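Long-range contacts in putative O-acetylhomoserine (Thiol)-lyase (Campylobacter jejuni, PDB 4OC9), which probably uses pyridoxal 5'-phosphate to replace the acetate group of O-acetylhomoserine with a sulfur nucleophile, as in related trans-sulfuration enzymes: residues C88-I93 / R268-S273; I93-S98 / P256-R261; I161-K166 / H327-K332. All coordinates share one frame; numbering follows the deposited sequence.

Interaction 1 of 3, residues C88-I93 / R268-S273; sequences CFYALI and RDLGAS
Tyr90 reaches from helix 84-93 to the C-terminal end of helix 257-270, where its hydroxyl accepts a hydrogen bond from Ala272 N. Both helices belong to the large domain of a fold-type-I pyridoxal-phosphate enzyme, recognised here by a seven-stranded mixed sheet of strand order 1-7-6-5-4-2-3. The bond from Ala272 N to Tyr90 OH measures 2.9 Å, with a moderately bent N-H...O angle of 152°. Gly271 N also lies near this oxygen, but its angle is too poor for a bond. The phenol tip is flanked by carbon as well: Ala272 CB lies 3.7 Å from Tyr90 CZ, and Leu270 CB lies 3.4 Å from Tyr90 OH.

A second, wholly apolar cluster forms around one methyl group, Leu270 CD2. It meets Ile93 CD1 tip to tip at 3.6 Å. Phe89, its CG anti to the backbone N (chi1 168°), crosses Leu270 at about a right angle, with Phe89 CE2 3.8 Å from Leu270 CD2.

Further out, the backbone turns sharply where Ala272 N meets the phenol. Gly271 leaves the helix with a positive phi of 60°, a backbone conformation glycine adopts readily, and an inverse gamma turn centred on Ala272 follows. Ala272 is also tied through its backbone to Ala82, while Gly271 O accepts a bond from Ser83 OG of the second subunit, so the turn lies at a subunit boundary. On the helix 84-93 side, Leu115 backs Phe89, and Leu270 of the second subunit packs on Phe89 as well. Within the helix these side chains also touch one another: Phe89 CD2 lies in plane at the edge of the Tyr90 ring, and Ile93 CD1 sits 3.6 Å above the Phe89 ring plane, offset toward its rim.

Interaction 2 of 3, residues I93-S98 / P256-R261; sequences INLASS and PIFSIR
Asn94 extends its carboxamide toward helix 257-270 with CG anti to the backbone N (chi1 -162°), and Arg261 meets it with a chain that bends at chi3 (89°). The result is a reciprocal grip. Arg261 NH2 donates a nearly straight hydrogen bond of 3.0 Å to Asn94 O; this oxygen lies in the guanidinium plane, although the donor stands well above the plane of the carbonyl. In return, Asn94 ND2 gives a more bent hydrogen bond of 2.9 Å to Phe258 O, in the first turn of the helix.

The same nitrogen lies 3.2 Å above the plane of the Phe258 ring, over its centre, with amide and ring planes 70° apart. Leu95 approaches that ring differently, at its edge and in plane, with CD2 3.9 Å from Phe258 CE2. Asn94 OD1 is 3.0 Å from Arg261 NE and accepts a hydrogen bond from Trp266 NE1, so both ends of the buried amide have polar partners.

The contact thus fastens the loop between helix 84-93 and strand 101-105 to the start of helix 257-270, which rests through Phe258 on helix 225-229 and through Ser259 on strand 77-81.

Interaction 3 of 3, residues I161-K166 / H327-K332; sequences IADIEK and HNLFKK
Lys332 NZ forms a salt bridge with Glu165 OE1 at 3.4 Å, weak when judged as a hydrogen bond, and a longer one with Asp163 OD1 at 3.7 Å. A water bridges Lys332 and Asp163 as well: it accepts from Lys332 NZ at 2.7 Å and donates to Asp163 OD2 at 3.2 Å. The lysine chain is fully extended beyond CG, which carries its ammonium group across to the two acids. Lys166 NZ joins the network through a long salt bridge to Asp163 OD2. Asp163 OD1 has a stronger partner in the hydroxyl of Tyr333, which is also hydrogen-bonded to Glu165 N; this second-shell residue therefore probably helps to fix the turn that opens helix 164-174.

Beneath the charges the contact turns apolar. Leu329 CD2 touches the Asp163 carboxylate carbon, CG, at 3.8 Å, the two side chains crossing at about a right angle. Ile161 and Leu329 slide past each other in opposite directions, with Ile161 CG2 3.8 Å from Leu329 CB. Ile161 CD1 goes further, to 3.6 Å from Phe330 CB.

Helix 164-174 is the connection in a beta-alpha-beta crossover between the adjacent parallel strands 146-152 and 177-181, and helix 327-333 belongs to the C-terminal part that carries the five-stranded sheet; such an interface between large and C-terminal domains is a feature of fold-type-I enzymes.

Overall arrangement
Interactions 1 and 2 form one continuous patch: their centres lie 9 Å apart, they share Ile93 and helix 257-270, and Ala91 CA comes within 4.2 Å of Phe258 CZ. Together they hold helix 84-93 and the loop after it against the start and the end of that helix, and both touch the second subunit. Interaction 3 is separate, its centre 30 Å from interaction 1, on the opposite side of the chain's centre, and 28 Å from interaction 2; within this chain it joins different parts of the fold. Lys206, predicted to carry pyridoxal phosphate, lies outside all the segments; a link to the cofactor is helix 84-93, whose start in this family typically faces the cofactor phosphate.

Interaction 1 of 3, residues C88-I93 / R268-S273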
loop_
_atom_site.group_PDB
_atom_site.type_symbol
_atom_site.label_atom_id
_atom_site.label_comp_id
_atom_site.label_asym_id
_atom_site.label_seq_id
_atom_site.Cartn_x
_atom_site.Cartn_y
_atom_site.Cartn_z
ATOM N N CYS D 88 -14.834 -17.694 -9.879
ATOM C CA CYS D 88 -15.935 -18.623 -10.220
ATOM C C CYS D 88 -16.375 -18.370 -11.680
ATOM O O CYS D 88 -16.466 -19.292 -12.473
ATOM C CB CYS D 88 -17.102 -18.496 -9.251
ATOM S SG CYS D 88 -16.758 -18.998 -7.546
ATOM N N PHE D 89 -16.553 -17.095 -12.031
ATOM C CA PHE D 89 -16.942 -16.676 -13.384
ATOM C C PHE D 89 -15.927 -17.173 -14.432
ATOM O O PHE D 89 -16.294 -17.849 -15.391
ATOM C CB PHE D 89 -17.193 -15.177 -13.389
ATOM C CG PHE D 89 -17.309 -14.591 -14.739
ATOM C CD1 PHE D 89 -18.263 -15.029 -15.618
ATOM C CD2 PHE D 89 -16.532 -13.481 -15.080
ATOM C CE1 PHE D 89 -18.388 -14.444 -16.873
ATOM C CE2 PHE D 89 -16.654 -12.874 -16.303
ATOM C CZ PHE D 89 -17.591 -13.359 -17.216
ATOM N N TYR D 90 -14.662 -16.829 -14.239
ATOM C CA TYR D 90 -13.576 -17.251 -15.130
ATOM C C TYR D 90 -13.465 -18.762 -15.279
ATOM O O TYR D 90 -13.201 -19.247 -16.369
ATOM C CB TYR D 90 -12.257 -16.638 -14.639
ATOM C CG TYR D 90 -12.005 -15.226 -15.124
ATOM C CD1 TYR D 90 -13.052 -14.328 -15.298
ATOM C CD2 TYR D 90 -10.710 -14.736 -15.223
ATOM C CE1 TYR D 90 -12.825 -13.041 -15.728
ATOM C CE2 TYR D 90 -10.470 -13.434 -15.623
ATOM C CZ TYR D 90 -11.531 -12.590 -15.865
ATOM O OH TYR D 90 -11.309 -11.290 -16.253
ATOM N N ALA D 91 -13.689 -19.503 -14.203
ATOM C CA ALA D 91 -13.598 -20.969 -14.263
ATOM C C ALA D 91 -14.717 -21.568 -15.136
ATOM O O ALA D 91 -14.469 -22.447 -15.966
ATOM C CB ALA D 91 -13.623 -21.574 -12.892
ATOM N N LEU D 92 -15.921 -21.047 -14.979
ATOM C CA LEU D 92 -17.054 -21.501 -15.760
ATOM C C LEU D 92 -16.950 -21.132 -17.259
ATOM O O LEU D 92 -17.076 -21.996 -18.148
ATOM C CB LEU D 92 -18.346 -20.959 -15.142
ATOM C CG LEU D 92 -18.627 -21.523 -13.733
ATOM C CD1 LEU D 92 -19.746 -20.776 -13.016
ATOM C CD2 LEU D 92 -18.927 -23.015 -13.787
ATOM N N ILE D 93 -16.706 -19.855 -17.550
ATOM C CA ILE D 93 -16.599 -19.417 -18.957
ATOM C C ILE D 93 -15.391 -20.000 -19.652
ATOM O O ILE D 93 -15.373 -20.028 -20.869
ATOM C CB ILE D 93 -16.607 -17.889 -19.144
ATOM C CG1 ILE D 93 -15.376 -17.266 -18.463
ATOM C CG2 ILE D 93 -17.925 -17.313 -18.635
ATOM C CD1 ILE D 93 -15.305 -15.757 -18.553
ATOM N N ARG D 268 -6.757 -11.098 -20.161
ATOM C CA ARG D 268 -6.416 -10.140 -21.183
ATOM C C ARG D 268 -7.561 -9.337 -21.723
ATOM O O ARG D 268 -7.441 -8.135 -21.894
ATOM C CB ARG D 268 -5.710 -10.825 -22.341
ATOM C CG ARG D 268 -5.185 -9.838 -23.361
ATOM C CD ARG D 268 -4.299 -10.509 -24.395
ATOM N NE ARG D 268 -3.573 -9.513 -25.208
ATOM C CZ ARG D 268 -2.677 -9.793 -26.160
ATOM N NH1 ARG D 268 -2.364 -11.049 -26.468
ATOM N NH2 ARG D 268 -2.084 -8.805 -26.813
ATOM N N ASP D 269 -8.689 -9.984 -21.968
ATOM C CA ASP D 269 -9.841 -9.271 -22.540
ATOM C C ASP D 269 -10.922 -8.799 -21.552
ATOM O O ASP D 269 -11.589 -7.821 -21.819
ATOM C CB ASP D 269 -10.477 -10.147 -23.643
ATOM C CG ASP D 269 -9.473 -10.559 -24.753
ATOM O OD1 ASP D 269 -8.346 -10.023 -24.815
ATOM O OD2 ASP D 269 -9.830 -11.445 -25.572
ATOM N N LEU D 270 -11.159 -9.543 -20.478
ATOM C CA LEU D 270 -12.193 -9.158 -19.485
ATOM C C LEU D 270 -11.593 -8.347 -18.340
ATOM O O LEU D 270 -12.293 -7.558 -17.692
ATOM C CB LEU D 270 -13.013 -10.345 -19.002
ATOM C CG LEU D 270 -14.130 -10.952 -19.889
ATOM C CD1 LEU D 270 -13.710 -11.008 -21.330
ATOM C CD2 LEU D 270 -14.737 -12.311 -19.480
ATOM N N GLY D 271 -10.304 -8.560 -18.089
ATOM C CA GLY D 271 -9.573 -7.794 -17.092
ATOM C C GLY D 271 -9.871 -7.715 -15.623
ATOM O O GLY D 271 -9.772 -6.626 -15.047
ATOM N N ALA D 272 -10.231 -8.836 -15.025
ATOM C CA ALA D 272 -10.527 -8.898 -13.598
ATOM C C ALA D 272 -9.209 -9.229 -12.894
ATOM O O ALA D 272 -9.050 -10.229 -12.214
ATOM C CB ALA D 272 -11.572 -9.936 -13.307
ATOM N N SER D 273 -8.278 -8.328 -13.068
ATOM C CA SER D 273 -6.946 -8.447 -12.543
ATOM C C SER D 273 -6.796 -8.100 -11.063
ATOM O O SER D 273 -7.431 -7.195 -10.502
ATOM C CB SER D 273 -6.027 -7.703 -13.530
ATOM O OG SER D 273 -4.644 -7.725 -13.238
#

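Interaction 2 of 3, residues I93-S98 / P256-R261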
loop_
_atom_site.group_PDB
_atom_site.type_symbol
_atom_site.label_atom_id
_atom_site.label_comp_id
_atom_site.label_asym_id
_atom_site.label_seq_id
_atom_site.Cartn_x
_atom_site.Cartn_y
_atom_site.Cartn_z
ATOM N N ILE D 93 -16.706 -19.855 -17.550
ATOM C CA ILE D 93 -16.599 -19.417 -18.957
ATOM C C ILE D 93 -15.391 -20.000 -19.652
ATOM O O ILE D 93 -15.373 -20.028 -20.869
ATOM C CB ILE D 93 -16.607 -17.889 -19.144
ATOM C CG1 ILE D 93 -15.376 -17.266 -18.463
ATOM C CG2 ILE D 93 -17.925 -17.313 -18.635
ATOM C CD1 ILE D 93 -15.305 -15.757 -18.553
ATOM N N ASN D 94 -14.400 -20.484 -18.911
ATOM C CA ASN D 94 -13.238 -21.038 -19.577
ATOM C C ASN D 94 -13.601 -22.422 -20.090
ATOM O O ASN D 94 -12.855 -23.027 -20.862
ATOM C CB ASN D 94 -12.061 -21.189 -18.619
ATOM C CG ASN D 94 -10.741 -21.347 -19.347
ATOM O OD1 ASN D 94 -10.549 -20.779 -20.430
ATOM N ND2 ASN D 94 -9.794 -22.002 -18.719
ATOM N N LEU D 95 -14.737 -22.929 -19.611
ATOM C CA LEU D 95 -15.252 -24.249 -19.962
ATOM C C LEU D 95 -16.542 -24.243 -20.779
ATOM O O LEU D 95 -16.703 -25.080 -21.662
ATOM C CB LEU D 95 -15.516 -25.038 -18.683
ATOM C CG LEU D 95 -14.298 -25.320 -17.803
ATOM C CD1 LEU D 95 -14.710 -25.928 -16.477
ATOM C CD2 LEU D 95 -13.301 -26.201 -18.539
ATOM N N ALA D 96 -17.434 -23.297 -20.497
ATOM C CA ALA D 96 -18.699 -23.202 -21.208
ATOM C C ALA D 96 -18.862 -21.879 -21.943
ATOM O O ALA D 96 -18.405 -20.825 -21.488
ATOM C CB ALA D 96 -19.845 -23.365 -20.236
ATOM N N SER D 97 -19.524 -21.958 -23.094
ATOM C CA SER D 97 -19.800 -20.799 -23.930
ATOM C C SER D 97 -21.281 -20.851 -24.305
ATOM O O SER D 97 -21.987 -21.803 -23.949
ATOM C CB SER D 97 -18.883 -20.755 -25.153
ATOM O OG SER D 97 -19.013 -21.937 -25.913
ATOM N N SER D 98 -21.751 -19.838 -25.012
ATOM C CA SER D 98 -23.146 -19.780 -25.399
ATOM C C SER D 98 -23.671 -21.123 -25.991
ATOM O O SER D 98 -23.057 -21.740 -26.877
ATOM C CB SER D 98 -23.368 -18.628 -26.381
ATOM O OG SER D 98 -24.748 -18.458 -26.617
ATOM N N PRO D 256 0.044 -25.837 -18.911
ATOM C CA PRO D 256 -1.302 -26.016 -18.363
ATOM C C PRO D 256 -2.208 -25.134 -19.201
ATOM O O PRO D 256 -2.334 -23.935 -18.941
ATOM C CB PRO D 256 -1.169 -25.518 -16.918
ATOM C CG PRO D 256 0.026 -24.627 -16.928
ATOM C CD PRO D 256 0.958 -25.198 -17.953
ATOM N N ILE D 257 -2.855 -25.734 -20.190
ATOM C CA ILE D 257 -3.710 -24.976 -21.106
ATOM C C ILE D 257 -4.936 -24.309 -20.499
ATOM O O ILE D 257 -5.398 -23.302 -21.009
ATOM C CB ILE D 257 -4.085 -25.795 -22.363
ATOM C CG1 ILE D 257 -5.061 -26.921 -22.042
ATOM C CG2 ILE D 257 -2.815 -26.320 -23.032
ATOM C CD1 ILE D 257 -5.479 -27.701 -23.275
ATOM N N PHE D 258 -5.451 -24.864 -19.402
ATOM C CA PHE D 258 -6.626 -24.271 -18.749
ATOM C C PHE D 258 -6.212 -22.889 -18.217
ATOM O O PHE D 258 -6.879 -21.880 -18.480
ATOM C CB PHE D 258 -7.142 -25.155 -17.619
ATOM C CG PHE D 258 -8.291 -24.555 -16.855
ATOM C CD1 PHE D 258 -8.052 -23.668 -15.781
ATOM C CD2 PHE D 258 -9.589 -24.906 -17.137
ATOM C CE1 PHE D 258 -9.104 -23.142 -15.042
ATOM C CE2 PHE D 258 -10.652 -24.371 -16.404
ATOM C CZ PHE D 258 -10.403 -23.489 -15.356
ATOM N N SER D 259 -5.089 -22.863 -17.501
ATOM C CA SER D 259 -4.567 -21.622 -16.931
ATOM C C SER D 259 -4.130 -20.653 -18.048
ATOM O O SER D 259 -4.344 -19.441 -17.949
ATOM C CB SER D 259 -3.419 -21.906 -15.961
ATOM O OG SER D 259 -3.883 -22.664 -14.852
ATOM N N ILE D 260 -3.517 -21.195 -19.095
ATOM C CA ILE D 260 -3.078 -20.362 -20.210
ATOM C C ILE D 260 -4.247 -19.633 -20.818
ATOM O O ILE D 260 -4.153 -18.440 -21.093
ATOM C CB ILE D 260 -2.365 -21.175 -21.310
ATOM C CG1 ILE D 260 -1.005 -21.688 -20.818
ATOM C CG2 ILE D 260 -2.134 -20.339 -22.551
ATOM C CD1 ILE D 260 -0.002 -20.625 -20.365
ATOM N N ARG D 261 -5.366 -20.321 -21.003
ATOM C CA ARG D 261 -6.495 -19.648 -21.603
ATOM C C ARG D 261 -7.005 -18.555 -20.663
ATOM O O ARG D 261 -7.360 -17.482 -21.095
ATOM C CB ARG D 261 -7.591 -20.626 -22.094
ATOM C CG ARG D 261 -8.540 -19.891 -23.035
ATOM C CD ARG D 261 -9.428 -20.734 -23.974
ATOM N NE ARG D 261 -10.701 -21.138 -23.452
ATOM C CZ ARG D 261 -11.889 -20.639 -23.799
ATOM N NH1 ARG D 261 -12.079 -19.747 -24.772
ATOM N NH2 ARG D 261 -12.942 -21.137 -23.193
#

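Interaction 3 of 3, residues I161-K166 / H327-K332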
loop_
_atom_site.group_PDB
_atom_site.type_symbol
_atom_site.label_atom_id
_atom_site.label_comp_id
_atom_site.label_asym_id
_atom_site.label_seq_id
_atom_site.Cartn_x
_atom_site.Cartn_y
_atom_site.Cartn_z
ATOM N N ILE D 161 -21.295 -30.740 3.502
ATOM C CA ILE D 161 -20.122 -31.382 2.947
ATOM C C ILE D 161 -20.463 -32.277 1.774
ATOM O O ILE D 161 -21.294 -33.190 1.868
ATOM C CB ILE D 161 -19.391 -32.203 3.998
ATOM C CG1 ILE D 161 -18.985 -31.301 5.152
ATOM C CG2 ILE D 161 -18.167 -32.854 3.377
ATOM C CD1 ILE D 161 -18.258 -31.993 6.291
ATOM N N ALA D 162 -19.755 -32.048 0.684
ATOM C CA ALA D 162 -19.946 -32.817 -0.541
ATOM C C ALA D 162 -19.148 -34.115 -0.515
ATOM O O ALA D 162 -17.992 -34.132 -0.067
ATOM C CB ALA D 162 -19.512 -31.977 -1.738
ATOM N N ASP D 163 -19.745 -35.192 -1.009
ATOM C CA ASP D 163 -19.072 -36.473 -1.067
ATOM C C ASP D 163 -18.307 -36.387 -2.391
ATOM O O ASP D 163 -18.747 -36.845 -3.448
ATOM C CB ASP D 163 -20.056 -37.639 -1.018
ATOM C CG ASP D 163 -19.364 -38.977 -0.847
ATOM O OD1 ASP D 163 -18.139 -39.083 -1.106
ATOM O OD2 ASP D 163 -20.057 -39.950 -0.451
ATOM N N ILE D 164 -17.121 -35.821 -2.291
ATOM C CA ILE D 164 -16.258 -35.587 -3.443
ATOM C C ILE D 164 -15.987 -36.802 -4.324
ATOM O O ILE D 164 -16.157 -36.700 -5.537
ATOM C CB ILE D 164 -14.948 -34.910 -3.038
ATOM C CG1 ILE D 164 -15.238 -33.618 -2.269
ATOM C CG2 ILE D 164 -14.134 -34.602 -4.283
ATOM C CD1 ILE D 164 -14.004 -32.923 -1.718
ATOM N N GLU D 165 -15.574 -37.923 -3.735
ATOM C CA GLU D 165 -15.301 -39.149 -4.519
ATOM C C GLU D 165 -16.441 -39.557 -5.474
ATOM O O GLU D 165 -16.177 -39.993 -6.588
ATOM C CB GLU D 165 -15.003 -40.348 -3.635
ATOM C CG GLU D 165 -13.732 -40.241 -2.829
ATOM C CD GLU D 165 -13.497 -41.478 -1.993
ATOM O OE1 GLU D 165 -14.294 -42.452 -2.130
ATOM O OE2 GLU D 165 -12.527 -41.478 -1.207
ATOM N N LYS D 166 -17.682 -39.415 -5.011
ATOM C CA LYS D 166 -18.848 -39.759 -5.817
ATOM C C LYS D 166 -19.095 -38.769 -6.904
ATOM O O LYS D 166 -19.583 -39.139 -7.965
ATOM C CB LYS D 166 -20.076 -39.928 -4.946
ATOM C CG LYS D 166 -19.923 -41.097 -4.011
ATOM C CD LYS D 166 -21.167 -41.342 -3.191
ATOM C CE LYS D 166 -20.935 -42.548 -2.285
ATOM N NZ LYS D 166 -22.115 -42.850 -1.434
ATOM N N HIS D 327 -21.550 -35.306 9.523
ATOM C CA HIS D 327 -20.480 -35.752 10.431
ATOM C C HIS D 327 -19.604 -36.882 9.868
ATOM O O HIS D 327 -18.383 -36.825 9.990
ATOM C CB HIS D 327 -21.044 -36.079 11.826
ATOM C CG HIS D 327 -19.996 -36.407 12.846
ATOM N ND1 HIS D 327 -19.306 -35.441 13.544
ATOM C CD2 HIS D 327 -19.566 -37.599 13.331
ATOM C CE1 HIS D 327 -18.487 -36.021 14.407
ATOM N NE2 HIS D 327 -18.617 -37.332 14.287
ATOM N N ASN D 328 -20.219 -37.901 9.280
ATOM C CA ASN D 328 -19.456 -39.012 8.668
ATOM C C ASN D 328 -18.606 -38.548 7.481
ATOM O O ASN D 328 -17.470 -38.974 7.319
ATOM C CB ASN D 328 -20.367 -40.155 8.244
ATOM C CG ASN D 328 -20.895 -40.935 9.422
ATOM O OD1 ASN D 328 -20.298 -40.942 10.501
ATOM N ND2 ASN D 328 -22.001 -41.635 9.213
ATOM N N LEU D 329 -19.173 -37.680 6.648
ATOM C CA LEU D 329 -18.431 -37.124 5.512
ATOM C C LEU D 329 -17.265 -36.275 6.070
ATOM O O LEU D 329 -16.185 -36.231 5.479
ATOM C CB LEU D 329 -19.343 -36.297 4.610
ATOM C CG LEU D 329 -20.340 -37.162 3.840
ATOM C CD1 LEU D 329 -21.449 -36.385 3.169
ATOM C CD2 LEU D 329 -19.558 -37.970 2.813
ATOM N N PHE D 330 -17.499 -35.606 7.196
ATOM C CA PHE D 330 -16.470 -34.797 7.817
ATOM C C PHE D 330 -15.306 -35.683 8.217
ATOM O O PHE D 330 -14.166 -35.410 7.870
ATOM C CB PHE D 330 -17.030 -34.039 9.026
ATOM C CG PHE D 330 -15.972 -33.465 9.916
ATOM C CD1 PHE D 330 -15.172 -32.434 9.498
ATOM C CD2 PHE D 330 -15.840 -33.913 11.218
ATOM C CE1 PHE D 330 -14.208 -31.887 10.346
ATOM C CE2 PHE D 330 -14.903 -33.354 12.084
ATOM C CZ PHE D 330 -14.091 -32.345 11.646
ATOM N N LYS D 331 -15.607 -36.742 8.959
ATOM C CA LYS D 331 -14.571 -37.680 9.396
ATOM C C LYS D 331 -13.864 -38.320 8.206
ATOM O O LYS D 331 -12.694 -38.639 8.267
ATOM C CB LYS D 331 -15.160 -38.788 10.291
ATOM C CG LYS D 331 -15.686 -38.337 11.656
ATOM C CD LYS D 331 -14.566 -37.770 12.521
ATOM C CE LYS D 331 -15.067 -37.365 13.895
ATOM N NZ LYS D 331 -13.999 -36.888 14.795
ATOM N N LYS D 332 -14.582 -38.522 7.119
ATOM C CA LYS D 332 -13.996 -39.148 5.936
ATOM C C LYS D 332 -13.018 -38.268 5.157
ATOM O O LYS D 332 -11.964 -38.731 4.745
ATOM C CB LYS D 332 -15.095 -39.600 4.988
ATOM C CG LYS D 332 -14.566 -40.323 3.773
ATOM C CD LYS D 332 -15.687 -40.715 2.825
ATOM C CE LYS D 332 -15.136 -41.414 1.592
ATOM N NZ LYS D 332 -16.202 -41.708 0.595
HETATM O O HOH W 1 -18.654 -41.823 1.706
#